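Local coordinates for probable exosome complex exonuclease 2 (Archaeoglobus fulgidus, PDB 3M7N), which probably serves as a non-catalytic subunit of the archaeal RNA-degrading exosome, helping to structure the active site of its partner Rrp41, at residues H[12-17]-H[205-210]; H[122-127]-H[133-138]; H[185-190]-H[196-201]. All coordinates share one frame; numbering follows the deposited sequence.

Contact 1 of 3, residues H[12-17]-H[205-210]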
ATOM      1  N   ASP H  12      15.820   5.830 -30.585  1.00 35.68           N
ATOM      2  CA  ASP H  12      16.516   6.524 -31.660  1.00 32.67           C
ATOM      3  C   ASP H  12      16.708   5.629 -32.880  1.00 35.00           C
ATOM      4  O   ASP H  12      16.571   6.083 -34.003  1.00 35.42           O
ATOM      5  CB  ASP H  12      17.868   7.038 -31.188  1.00 36.80           C
ATOM      6  CG  ASP H  12      17.754   8.289 -30.331  1.00 39.63           C
ATOM      7  OD1 ASP H  12      18.790   8.716 -29.781  1.00 34.71           O
ATOM      8  OD2 ASP H  12      16.635   8.838 -30.212  1.00 35.37           O
ATOM      9  N   TYR H  13      17.024   4.359 -32.650  1.00 33.48           N
ATOM     10  CA  TYR H  13      17.284   3.434 -33.739  1.00 35.04           C
ATOM     11  C   TYR H  13      16.022   3.163 -34.574  1.00 33.13           C
ATOM     12  O   TYR H  13      16.049   3.251 -35.798  1.00 33.18           O
ATOM     13  CB  TYR H  13      17.868   2.126 -33.214  1.00 32.03           C
ATOM     14  CG  TYR H  13      18.302   1.215 -34.335  1.00 37.00           C
ATOM     15  CD1 TYR H  13      19.310   1.597 -35.208  1.00 39.95           C
ATOM     16  CD2 TYR H  13      17.701  -0.022 -34.530  1.00 35.26           C
ATOM     17  CE1 TYR H  13      19.704   0.776 -36.246  1.00 40.57           C
ATOM     18  CE2 TYR H  13      18.092  -0.848 -35.560  1.00 35.92           C
ATOM     19  CZ  TYR H  13      19.094  -0.447 -36.417  1.00 42.43           C
ATOM     20  OH  TYR H  13      19.492  -1.271 -37.445  1.00 42.89           O
ATOM     21  N   VAL H  14      14.923   2.846 -33.900  1.00 29.44           N
ATOM     22  CA  VAL H  14      13.641   2.679 -34.559  1.00 29.35           C
ATOM     23  C   VAL H  14      13.256   3.941 -35.321  1.00 31.66           C
ATOM     24  O   VAL H  14      12.835   3.872 -36.466  1.00 33.03           O
ATOM     25  CB  VAL H  14      12.539   2.360 -33.552  1.00 28.74           C
ATOM     26  CG1 VAL H  14      11.190   2.324 -34.238  1.00 31.62           C
ATOM     27  CG2 VAL H  14      12.829   1.036 -32.846  1.00 29.75           C
ATOM     28  N   LEU H  15      13.411   5.099 -34.696  1.00 31.27           N
ATOM     29  CA  LEU H  15      12.993   6.333 -35.345  1.00 35.07           C
ATOM     30  C   LEU H  15      13.861   6.630 -36.559  1.00 32.79           C
ATOM     31  O   LEU H  15      13.380   7.143 -37.570  1.00 33.16           O
ATOM     32  CB  LEU H  15      12.968   7.511 -34.360  1.00 28.62           C
ATOM     33  CG  LEU H  15      11.869   7.364 -33.300  1.00 33.14           C
ATOM     34  CD1 LEU H  15      11.953   8.440 -32.209  1.00 34.28           C
ATOM     35  CD2 LEU H  15      10.468   7.340 -33.933  1.00 29.52           C
ATOM     36  N   SER H  16      15.132   6.283 -36.463  1.00 29.56           N
ATOM     37  CA  SER H  16      16.062   6.495 -37.565  1.00 32.07           C
ATOM     38  C   SER H  16      15.618   5.653 -38.774  1.00 37.19           C
ATOM     39  O   SER H  16      15.505   6.150 -39.891  1.00 37.31           O
ATOM     40  CB  SER H  16      17.487   6.155 -37.115  1.00 32.29           C
ATOM     41  OG  SER H  16      18.350   5.947 -38.207  1.00 46.77           O
ATOM     42  N   LYS H  17      15.313   4.386 -38.530  1.00 35.20           N
ATOM     43  CA  LYS H  17      14.820   3.518 -39.573  1.00 29.35           C
ATOM     44  C   LYS H  17      13.508   4.013 -40.170  1.00 34.49           C
ATOM     45  O   LYS H  17      13.314   3.953 -41.395  1.00 32.52           O
ATOM     46  CB  LYS H  17      14.666   2.101 -39.034  1.00 33.35           C
ATOM     47  CG  LYS H  17      15.986   1.490 -38.582  1.00 35.91           C
ATOM     48  CD  LYS H  17      16.935   1.238 -39.734  1.00 31.87           C
ATOM     49  CE  LYS H  17      16.312   0.209 -40.699  1.00 46.01           C
ATOM     50  NZ  LYS H  17      17.297  -0.406 -41.669  1.00 52.10           N
ATOM     51  N   MET H 205       8.094  -0.677 -29.462  1.00 25.05           N
ATOM     52  CA  MET H 205       7.353   0.013 -28.414  1.00 24.86           C
ATOM     53  C   MET H 205       8.257   0.979 -27.629  1.00 27.20           C
ATOM     54  O   MET H 205       7.773   1.825 -26.908  1.00 29.48           O
ATOM     55  CB  MET H 205       6.688  -0.982 -27.461  1.00 26.09           C
ATOM     56  CG  MET H 205       5.546  -1.810 -28.077  1.00 30.57           C
ATOM     57  SD  MET H 205       4.196  -0.856 -28.806  1.00 30.72           S
ATOM     58  CE  MET H 205       3.651   0.102 -27.383  1.00 26.00           C
ATOM     59  N   SER H 206       9.569   0.860 -27.780  1.00 25.43           N
ATOM     60  CA  SER H 206      10.465   1.799 -27.131  1.00 30.83           C
ATOM     61  C   SER H 206      10.124   3.237 -27.513  1.00 29.40           C
ATOM     62  O   SER H 206      10.477   4.175 -26.824  1.00 31.50           O
ATOM     63  CB  SER H 206      11.902   1.504 -27.533  1.00 32.65           C
ATOM     64  OG  SER H 206      12.091   1.897 -28.876  1.00 36.81           O
ATOM     65  N   VAL H 207       9.439   3.410 -28.629  1.00 31.17           N
ATOM     66  CA  VAL H 207       9.093   4.740 -29.098  1.00 30.79           C
ATOM     67  C   VAL H 207       8.080   5.433 -28.196  1.00 30.91           C
ATOM     68  O   VAL H 207       8.129   6.641 -28.030  1.00 37.46           O
ATOM     69  CB  VAL H 207       8.577   4.704 -30.561  1.00 33.11           C
ATOM     70  CG1 VAL H 207       8.044   6.064 -30.967  1.00 31.17           C
ATOM     71  CG2 VAL H 207       9.703   4.263 -31.506  1.00 34.10           C
ATOM     72  N   GLY H 208       7.152   4.674 -27.629  1.00 28.36           N
ATOM     73  CA  GLY H 208       6.125   5.243 -26.779  1.00 25.08           C
ATOM     74  C   GLY H 208       4.948   4.306 -26.782  1.00 31.63           C
ATOM     75  O   GLY H 208       4.876   3.413 -27.629  1.00 35.37           O
ATOM     76  N   ASP H 209       4.024   4.483 -25.849  1.00 30.86           N
ATOM     77  CA  ASP H 209       2.906   3.552 -25.730  1.00 32.86           C
ATOM     78  C   ASP H 209       1.661   4.107 -26.425  1.00 31.40           C
ATOM     79  O   ASP H 209       0.614   4.281 -25.809  1.00 32.69           O
ATOM     80  CB  ASP H 209       2.617   3.254 -24.262  1.00 35.05           C
ATOM     81  CG  ASP H 209       1.744   2.027 -24.072  1.00 52.49           C
ATOM     82  OD1 ASP H 209       1.392   1.375 -25.083  1.00 53.91           O
ATOM     83  OD2 ASP H 209       1.408   1.706 -22.905  1.00 64.24           O
ATOM     84  N   THR H 210       1.786   4.375 -27.715  1.00 27.89           N
ATOM     85  CA  THR H 210       0.764   5.119 -28.450  1.00 28.55           C
ATOM     86  C   THR H 210       0.192   4.244 -29.566  1.00 28.85           C
ATOM     87  O   THR H 210       0.770   4.134 -30.658  1.00 23.45           O
ATOM     88  CB  THR H 210       1.381   6.355 -29.057  1.00 24.99           C
ATOM     89  OG1 THR H 210       2.594   5.975 -29.718  1.00 28.25           O
ATOM     90  CG2 THR H 210       1.723   7.343 -27.978  1.00 26.89           C
TER

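Contact 2 of 3, residues H[122-127]-H[133-138]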
ATOM      1  N   SER H 122     -27.384 -17.449 -24.916  1.00 56.89           N
ATOM      2  CA  SER H 122     -28.717 -17.937 -24.594  1.00 60.04           C
ATOM      3  C   SER H 122     -28.768 -19.461 -24.681  1.00 57.16           C
ATOM      4  O   SER H 122     -29.610 -20.096 -24.055  1.00 61.00           O
ATOM      5  CB  SER H 122     -29.762 -17.291 -25.509  1.00 63.64           C
ATOM      6  OG  SER H 122     -29.444 -17.509 -26.873  1.00 59.92           O
ATOM      7  N   LYS H 123     -27.858 -20.039 -25.456  1.00 56.36           N
ATOM      8  CA  LYS H 123     -27.729 -21.486 -25.541  1.00 53.60           C
ATOM      9  C   LYS H 123     -26.954 -22.067 -24.360  1.00 57.68           C
ATOM     10  O   LYS H 123     -26.675 -23.267 -24.317  1.00 60.13           O
ATOM     11  CB  LYS H 123     -27.040 -21.879 -26.843  1.00 61.21           C
ATOM     12  CG  LYS H 123     -27.977 -22.027 -28.033  1.00 62.76           C
ATOM     13  CD  LYS H 123     -27.187 -22.152 -29.325  1.00 62.26           C
ATOM     14  CE  LYS H 123     -28.044 -22.675 -30.467  1.00 65.88           C
ATOM     15  NZ  LYS H 123     -28.195 -24.161 -30.420  1.00 62.84           N
ATOM     16  N   LEU H 124     -26.600 -21.213 -23.404  1.00 58.62           N
ATOM     17  CA  LEU H 124     -25.849 -21.648 -22.224  1.00 62.74           C
ATOM     18  C   LEU H 124     -26.705 -21.550 -20.979  1.00 59.43           C
ATOM     19  O   LEU H 124     -26.192 -21.469 -19.856  1.00 54.49           O
ATOM     20  CB  LEU H 124     -24.574 -20.822 -22.047  1.00 54.89           C
ATOM     21  CG  LEU H 124     -23.509 -21.104 -23.105  1.00 51.75           C
ATOM     22  CD1 LEU H 124     -22.389 -20.091 -23.022  1.00 51.34           C
ATOM     23  CD2 LEU H 124     -22.981 -22.517 -22.933  1.00 51.42           C
ATOM     24  N   VAL H 125     -28.015 -21.558 -21.197  1.00 56.88           N
ATOM     25  CA  VAL H 125     -28.975 -21.539 -20.111  1.00 58.79           C
ATOM     26  C   VAL H 125     -29.298 -22.968 -19.705  1.00 57.64           C
ATOM     27  O   VAL H 125     -29.369 -23.865 -20.545  1.00 61.60           O
ATOM     28  CB  VAL H 125     -30.257 -20.796 -20.514  1.00 62.30           C
ATOM     29  CG1 VAL H 125     -31.262 -20.806 -19.371  1.00 65.29           C
ATOM     30  CG2 VAL H 125     -29.926 -19.369 -20.908  1.00 62.37           C
ATOM     31  N   ILE H 126     -29.471 -23.181 -18.410  1.00 58.44           N
ATOM     32  CA  ILE H 126     -29.754 -24.509 -17.895  1.00 63.60           C
ATOM     33  C   ILE H 126     -31.128 -24.496 -17.238  1.00 65.37           C
ATOM     34  O   ILE H 126     -31.865 -25.477 -17.272  1.00 63.99           O
ATOM     35  CB  ILE H 126     -28.666 -24.945 -16.893  1.00 61.27           C
ATOM     36  CG1 ILE H 126     -27.315 -25.054 -17.606  1.00 60.41           C
ATOM     37  CG2 ILE H 126     -29.022 -26.267 -16.245  1.00 60.55           C
ATOM     38  CD1 ILE H 126     -26.153 -25.339 -16.686  1.00 57.51           C
ATOM     39  N   GLU H 127     -31.476 -23.351 -16.670  1.00 63.36           N
ATOM     40  CA  GLU H 127     -32.707 -23.198 -15.930  1.00 67.51           C
ATOM     41  C   GLU H 127     -32.910 -21.703 -15.737  1.00 70.98           C
ATOM     42  O   GLU H 127     -32.288 -21.106 -14.856  1.00 66.41           O
ATOM     43  CB  GLU H 127     -32.563 -23.890 -14.575  1.00 74.09           C
ATOM     44  CG  GLU H 127     -33.861 -24.114 -13.811  1.00 78.39           C
ATOM     45  CD  GLU H 127     -33.624 -24.698 -12.420  1.00 89.49           C
ATOM     46  OE1 GLU H 127     -34.600 -24.770 -11.637  1.00 93.08           O
ATOM     47  OE2 GLU H 127     -32.466 -25.078 -12.106  1.00 82.20           O
ATOM     48  N   TRP H 133     -24.542 -21.450 -17.538  1.00 54.00           N
ATOM     49  CA  TRP H 133     -23.108 -21.666 -17.649  1.00 45.62           C
ATOM     50  C   TRP H 133     -22.333 -20.367 -17.517  1.00 49.60           C
ATOM     51  O   TRP H 133     -22.751 -19.320 -18.009  1.00 50.12           O
ATOM     52  CB  TRP H 133     -22.754 -22.319 -18.970  1.00 45.95           C
ATOM     53  CG  TRP H 133     -23.025 -23.772 -18.999  1.00 50.13           C
ATOM     54  CD1 TRP H 133     -24.016 -24.402 -19.684  1.00 50.48           C
ATOM     55  CD2 TRP H 133     -22.285 -24.797 -18.328  1.00 51.20           C
ATOM     56  NE1 TRP H 133     -23.945 -25.756 -19.482  1.00 50.89           N
ATOM     57  CE2 TRP H 133     -22.888 -26.027 -18.650  1.00 47.97           C
ATOM     58  CE3 TRP H 133     -21.167 -24.796 -17.485  1.00 47.58           C
ATOM     59  CZ2 TRP H 133     -22.421 -27.244 -18.160  1.00 48.56           C
ATOM     60  CZ3 TRP H 133     -20.700 -26.009 -17.001  1.00 46.67           C
ATOM     61  CH2 TRP H 133     -21.326 -27.214 -17.341  1.00 47.44           C
ATOM     62  N   ILE H 134     -21.199 -20.444 -16.835  1.00 45.64           N
ATOM     63  CA  ILE H 134     -20.301 -19.311 -16.726  1.00 46.40           C
ATOM     64  C   ILE H 134     -18.983 -19.657 -17.389  1.00 40.30           C
ATOM     65  O   ILE H 134     -18.377 -20.666 -17.067  1.00 42.53           O
ATOM     66  CB  ILE H 134     -20.053 -18.969 -15.267  1.00 47.34           C
ATOM     67  CG1 ILE H 134     -21.381 -18.600 -14.605  1.00 47.20           C
ATOM     68  CG2 ILE H 134     -19.028 -17.848 -15.168  1.00 41.61           C
ATOM     69  CD1 ILE H 134     -21.290 -18.459 -13.125  1.00 59.89           C
ATOM     70  N   VAL H 135     -18.556 -18.836 -18.338  1.00 43.69           N
ATOM     71  CA  VAL H 135     -17.312 -19.090 -19.066  1.00 38.65           C
ATOM     72  C   VAL H 135     -16.194 -18.166 -18.578  1.00 37.29           C
ATOM     73  O   VAL H 135     -16.266 -16.953 -18.768  1.00 39.91           O
ATOM     74  CB  VAL H 135     -17.528 -18.901 -20.570  1.00 35.66           C
ATOM     75  CG1 VAL H 135     -16.300 -19.304 -21.335  1.00 29.92           C
ATOM     76  CG2 VAL H 135     -18.743 -19.707 -21.022  1.00 35.19           C
ATOM     77  N   PHE H 136     -15.181 -18.741 -17.930  1.00 31.18           N
ATOM     78  CA  PHE H 136     -14.018 -17.983 -17.485  1.00 30.14           C
ATOM     79  C   PHE H 136     -12.948 -18.014 -18.538  1.00 30.81           C
ATOM     80  O   PHE H 136     -12.445 -19.087 -18.889  1.00 27.86           O
ATOM     81  CB  PHE H 136     -13.444 -18.540 -16.174  1.00 31.97           C
ATOM     82  CG  PHE H 136     -14.307 -18.262 -14.966  1.00 34.29           C
ATOM     83  CD1 PHE H 136     -15.118 -19.250 -14.430  1.00 36.39           C
ATOM     84  CD2 PHE H 136     -14.312 -17.016 -14.374  1.00 34.63           C
ATOM     85  CE1 PHE H 136     -15.912 -18.993 -13.330  1.00 38.57           C
ATOM     86  CE2 PHE H 136     -15.102 -16.760 -13.262  1.00 37.57           C
ATOM     87  CZ  PHE H 136     -15.901 -17.742 -12.750  1.00 35.02           C
ATOM     88  N   VAL H 137     -12.612 -16.837 -19.054  1.00 30.52           N
ATOM     89  CA  VAL H 137     -11.529 -16.718 -20.019  1.00 28.93           C
ATOM     90  C   VAL H 137     -10.340 -16.112 -19.297  1.00 28.80           C
ATOM     91  O   VAL H 137     -10.363 -14.944 -18.884  1.00 29.72           O
ATOM     92  CB  VAL H 137     -11.907 -15.868 -21.276  1.00 31.14           C
ATOM     93  CG1 VAL H 137     -10.697 -15.730 -22.200  1.00 31.17           C
ATOM     94  CG2 VAL H 137     -13.054 -16.494 -22.042  1.00 25.98           C
ATOM     95  N   ASP H 138      -9.301 -16.911 -19.106  1.00 32.87           N
ATOM     96  CA  ASP H 138      -8.171 -16.438 -18.317  1.00 28.42           C
ATOM     97  C   ASP H 138      -6.920 -16.369 -19.160  1.00 26.68           C
ATOM     98  O   ASP H 138      -6.462 -17.370 -19.705  1.00 28.37           O
ATOM     99  CB  ASP H 138      -7.997 -17.264 -17.035  1.00 26.44           C
ATOM    100  CG  ASP H 138      -9.091 -16.972 -15.998  1.00 29.26           C
ATOM    101  OD1 ASP H 138      -9.942 -17.846 -15.754  1.00 28.86           O
ATOM    102  OD2 ASP H 138      -9.104 -15.865 -15.426  1.00 29.13           O
TER

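Contact 3 of 3, residues H[185-190]-H[196-201]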
ATOM      1  N   VAL H 185     -11.132 -10.810 -34.377  1.00 23.41           N
ATOM      2  CA  VAL H 185      -9.689 -10.688 -34.483  1.00 19.54           C
ATOM      3  C   VAL H 185      -9.387  -9.227 -34.347  1.00 28.00           C
ATOM      4  O   VAL H 185     -10.079  -8.381 -34.963  1.00 22.63           O
ATOM      5  CB  VAL H 185      -9.175 -11.146 -35.854  1.00 26.72           C
ATOM      6  CG1 VAL H 185      -7.680 -10.914 -35.969  1.00 21.77           C
ATOM      7  CG2 VAL H 185      -9.556 -12.612 -36.111  1.00 22.20           C
ATOM      8  N   SER H 186      -8.375  -8.930 -33.524  1.00 23.37           N
ATOM      9  CA  SER H 186      -7.977  -7.558 -33.255  1.00 22.71           C
ATOM     10  C   SER H 186      -6.642  -7.252 -33.895  1.00 21.11           C
ATOM     11  O   SER H 186      -5.750  -8.100 -33.928  1.00 24.34           O
ATOM     12  CB  SER H 186      -7.901  -7.293 -31.736  1.00 27.67           C
ATOM     13  OG  SER H 186      -6.683  -7.798 -31.190  1.00 27.09           O
ATOM     14  N   VAL H 187      -6.510  -6.034 -34.410  1.00 23.03           N
ATOM     15  CA  VAL H 187      -5.285  -5.575 -35.053  1.00 21.76           C
ATOM     16  C   VAL H 187      -4.818  -4.288 -34.404  1.00 23.33           C
ATOM     17  O   VAL H 187      -5.526  -3.278 -34.403  1.00 25.25           O
ATOM     18  CB  VAL H 187      -5.486  -5.297 -36.568  1.00 22.31           C
ATOM     19  CG1 VAL H 187      -4.210  -4.705 -37.186  1.00 18.67           C
ATOM     20  CG2 VAL H 187      -5.915  -6.565 -37.295  1.00 19.69           C
ATOM     21  N   THR H 188      -3.593  -4.311 -33.903  1.00 25.45           N
ATOM     22  CA  THR H 188      -3.083  -3.226 -33.090  1.00 22.16           C
ATOM     23  C   THR H 188      -1.893  -2.582 -33.744  1.00 22.24           C
ATOM     24  O   THR H 188      -0.934  -3.258 -34.113  1.00 22.74           O
ATOM     25  CB  THR H 188      -2.679  -3.742 -31.669  1.00 25.50           C
ATOM     26  OG1 THR H 188      -3.858  -4.176 -30.981  1.00 24.52           O
ATOM     27  CG2 THR H 188      -1.963  -2.659 -30.871  1.00 19.16           C
ATOM     28  N   SER H 189      -1.941  -1.259 -33.869  1.00 22.05           N
ATOM     29  CA  SER H 189      -0.826  -0.560 -34.469  1.00 24.23           C
ATOM     30  C   SER H 189      -0.170   0.445 -33.525  1.00 25.32           C
ATOM     31  O   SER H 189      -0.835   1.132 -32.744  1.00 26.90           O
ATOM     32  CB  SER H 189      -1.261   0.127 -35.779  1.00 26.92           C
ATOM     33  OG  SER H 189      -1.818  -0.808 -36.683  1.00 21.29           O
ATOM     34  N   LEU H 190       1.148   0.516 -33.612  1.00 23.48           N
ATOM     35  CA  LEU H 190       1.897   1.572 -32.977  1.00 25.06           C
ATOM     36  C   LEU H 190       1.759   2.842 -33.848  1.00 30.62           C
ATOM     37  O   LEU H 190       2.031   2.808 -35.056  1.00 29.93           O
ATOM     38  CB  LEU H 190       3.359   1.132 -32.893  1.00 21.95           C
ATOM     39  CG  LEU H 190       4.343   1.718 -31.889  1.00 29.20           C
ATOM     40  CD1 LEU H 190       5.733   1.802 -32.515  1.00 29.31           C
ATOM     41  CD2 LEU H 190       3.893   3.051 -31.397  1.00 31.64           C
ATOM     42  N   TYR H 196       1.959   4.537 -39.143  1.00 31.95           N
ATOM     43  CA  TYR H 196       1.535   3.431 -38.301  1.00 28.85           C
ATOM     44  C   TYR H 196       2.441   2.218 -38.506  1.00 29.67           C
ATOM     45  O   TYR H 196       3.063   2.066 -39.559  1.00 29.34           O
ATOM     46  CB  TYR H 196       0.080   3.069 -38.583  1.00 29.58           C
ATOM     47  CG  TYR H 196      -0.196   2.755 -40.031  1.00 33.76           C
ATOM     48  CD1 TYR H 196       0.151   1.527 -40.568  1.00 30.35           C
ATOM     49  CD2 TYR H 196      -0.809   3.697 -40.869  1.00 34.63           C
ATOM     50  CE1 TYR H 196      -0.105   1.228 -41.907  1.00 34.38           C
ATOM     51  CE2 TYR H 196      -1.072   3.414 -42.203  1.00 30.58           C
ATOM     52  CZ  TYR H 196      -0.717   2.177 -42.722  1.00 37.48           C
ATOM     53  OH  TYR H 196      -0.950   1.885 -44.058  1.00 36.47           O
ATOM     54  N   LEU H 197       2.538   1.374 -37.486  1.00 25.73           N
ATOM     55  CA  LEU H 197       3.271   0.118 -37.597  1.00 24.57           C
ATOM     56  C   LEU H 197       2.417  -0.966 -36.960  1.00 28.03           C
ATOM     57  O   LEU H 197       2.285  -1.045 -35.719  1.00 23.72           O
ATOM     58  CB  LEU H 197       4.659   0.175 -36.947  1.00 20.75           C
ATOM     59  CG  LEU H 197       5.726   1.163 -37.444  1.00 23.77           C
ATOM     60  CD1 LEU H 197       5.371   2.588 -37.027  1.00 26.01           C
ATOM     61  CD2 LEU H 197       7.129   0.792 -36.918  1.00 19.35           C
ATOM     62  N   VAL H 198       1.811  -1.770 -37.834  1.00 27.56           N
ATOM     63  CA  VAL H 198       0.950  -2.869 -37.436  1.00 28.30           C
ATOM     64  C   VAL H 198       1.780  -3.901 -36.677  1.00 26.40           C
ATOM     65  O   VAL H 198       2.890  -4.214 -37.081  1.00 25.71           O
ATOM     66  CB  VAL H 198       0.301  -3.526 -38.670  1.00 27.41           C
ATOM     67  CG1 VAL H 198      -0.395  -4.826 -38.292  1.00 23.79           C
ATOM     68  CG2 VAL H 198      -0.670  -2.547 -39.358  1.00 25.66           C
ATOM     69  N   ASP H 199       1.243  -4.403 -35.566  1.00 25.93           N
ATOM     70  CA  ASP H 199       1.903  -5.468 -34.810  1.00 27.87           C
ATOM     71  C   ASP H 199       3.287  -5.056 -34.310  1.00 21.58           C
ATOM     72  O   ASP H 199       4.293  -5.662 -34.656  1.00 25.61           O
ATOM     73  CB  ASP H 199       2.006  -6.749 -35.646  1.00 23.65           C
ATOM     74  CG  ASP H 199       2.540  -7.909 -34.843  1.00 25.85           C
ATOM     75  OD1 ASP H 199       3.217  -8.792 -35.408  1.00 26.03           O
ATOM     76  OD2 ASP H 199       2.277  -7.928 -33.622  1.00 28.59           O
ATOM     77  N   PRO H 200       3.342  -4.005 -33.498  1.00 21.35           N
ATOM     78  CA  PRO H 200       4.650  -3.525 -33.035  1.00 23.10           C
ATOM     79  C   PRO H 200       5.380  -4.560 -32.158  1.00 25.15           C
ATOM     80  O   PRO H 200       4.779  -5.201 -31.285  1.00 24.42           O
ATOM     81  CB  PRO H 200       4.281  -2.295 -32.202  1.00 24.41           C
ATOM     82  CG  PRO H 200       2.910  -2.621 -31.686  1.00 23.35           C
ATOM     83  CD  PRO H 200       2.228  -3.301 -32.843  1.00 20.68           C
ATOM     84  N   SER H 201       6.668  -4.734 -32.406  1.00 21.49           N
ATOM     85  CA  SER H 201       7.491  -5.529 -31.522  1.00 25.03           C
ATOM     86  C   SER H 201       7.755  -4.716 -30.234  1.00 30.27           C
ATOM     87  O   SER H 201       7.465  -3.514 -30.168  1.00 25.03           O
ATOM     88  CB  SER H 201       8.812  -5.909 -32.210  1.00 23.54           C
ATOM     89  OG  SER H 201       9.662  -4.788 -32.400  1.00 23.40           O
TER

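Contact 1 of 3, residues H[12-17]-H[205-210]
Val-14 and Val-207 meet through different branches: in Val-14 the methyl CG1 stands anti to the backbone N (chi1 174°), whereas Val-207 offers CG2, the methyl lying anti to its own carbonyl carbon and beside its N. These two methyls approach to 3.7 Å, CG1 of Val-14 to CG2 of Val-207, the shortest distance between the segments. In Leu-15, one residue further along the helix, chi1 of -68° sets CG beside the backbone N, and with CD1 extended by chi2 the other methyl, CD2, is the one that reaches the same valine. There CD2 of Leu-15 sits 4.0 Å from CG2 of Val-207 and equally far from CG1, so one leucine methyl spans both valine branches. Val-207 therefore packs against two consecutive helix residues, and the 145 Å² buried here comes mostly from these three residues. Between residues 12-17 and 205-210 the contact is apolar packing. At its margin OG of Ser-206 comes no nearer than 4.1 Å to CG2 of Val-14; that hydroxyl is instead hydrogen-bonded to the backbone O of Glu-203. Val-207 is placed by a type I turn from Met-205 to Gly-208. NE of Arg-11, on the same helix as Val-14, hydrogen-bonds to O of Val-207. The N-terminal helix thus lies against the connection between helix 202-205 and strand 211-216, and both meet the end of strand 185-192 at Val-192.

Contact 2 of 3, residues H[122-127]-H[133-138]
One face of the Trp-133 indole carries the CD1 methyl of Ile-126, 3.8 Å from the centroid of the five-membered ring and 18° off its normal, a CH-pi contact. The methyl stands nearest the nitrogen, with CD1 of Ile-126 3.6 Å from NE1 of Trp-133. Leu-124 approaches the pyrrole side of the same residue: its CD2 is 3.9 Å from CD1 of Trp-133, and the two side chains cross at about a right angle. Leu-124 CG lies beside the backbone N (chi1 -70°), and its two methyls divide between neighbours, CD1 turning to CG2 of Val-135 at 4.2 Å, so Leu-124 bridges two alternate residues of the strand. A single backbone bond fixes the alignment, Trp-133 N to Leu-124 O at 2.8 Å and 170° at the hydrogen. Pro-66 and Met-64 of strand 56-67 and Pro-166 also touch the Trp-133 side chain. With an alanine in place of Trp-133, the Ile-126 methyl would probably lose the ring face it rests on and a gap would open beside CD2 of Leu-124. Ile-126 and Glu-127 both face Lys-131, a classic beta bulge, next to where the loop after helix 100-115 meets strand 131-141 of the mixed sheet in the RNase PH-type domain.

Contact 3 of 3, residues H[185-190]-H[196-201]
Strands 185-190 and 196-198 run antiparallel at 140° and are paired by two backbone bonds between Leu-190 and Leu-197, one in each direction; a third bond, Asp-199 N to Thr-188 O at 2.9 Å, continues the pairing just past the end of strand 196-198. The reciprocal bonds differ: Leu-197 N lies in the plane of the Leu-190 carbonyl, whereas Leu-190 N sits 38° out of the plane of the Leu-197 carbonyl. Ser-189 and Val-198 form the adjacent non-hydrogen-bonded pair, CA to CA 4.2 Å, and on their face of the sheet OG of Ser-189 lies 3.4 Å from CG2 of Val-198. CG1 of Val-187 extends this side, 4.0 Å from CG1 of Val-198. The arrangement is a beta hairpin, strands 185-192 and 195-198, at one margin of the four-stranded antiparallel sheet; strand 211-216 flanks 185-192 on its other side. Pro-200 packs against Leu-190, with CB of Pro-200 3.6 Å from CB of Leu-190. With CG anti to the backbone N (chi1 -158°), CG of Leu-190 joins the contact, 4.0 Å from CB of Pro-200. The proline CD also sits 3.4 Å from Thr-188 O, the acceptor used by Asp-199. The buried carboxylate of Asp-199 turns out of the hairpin to Arg-33 and Arg-27, one salt bridge per oxygen, while OG1 of Thr-188 is hydrogen-bonded to Asp-150 and Tyr-196 OH to Glu-240.

In the fold
Contacts 2 and 3 are buried, whereas contact 1 is only partly so and lies farthest from the chain's centre, its own centre about 23 Å away against 20 and 12 Å. Contacts 1 and 3 are neighbours: SD of Met-205 packs 3.6 Å from CG of Pro-200, and O of Thr-210 lies 3.4 Å from CD2 of Leu-190, so the hairpin and the turn after helix 202-205 share one packed region. Contact 2 stands apart, its centre about 43 Å from that of contact 1 and 31 Å from that of contact 3. The chemistry follows place: apolar side-chain packing between residues 12-17 and the turn, one backbone bond plus an aromatic face where a loop meets a strand, and three backbone bonds within the hairpin.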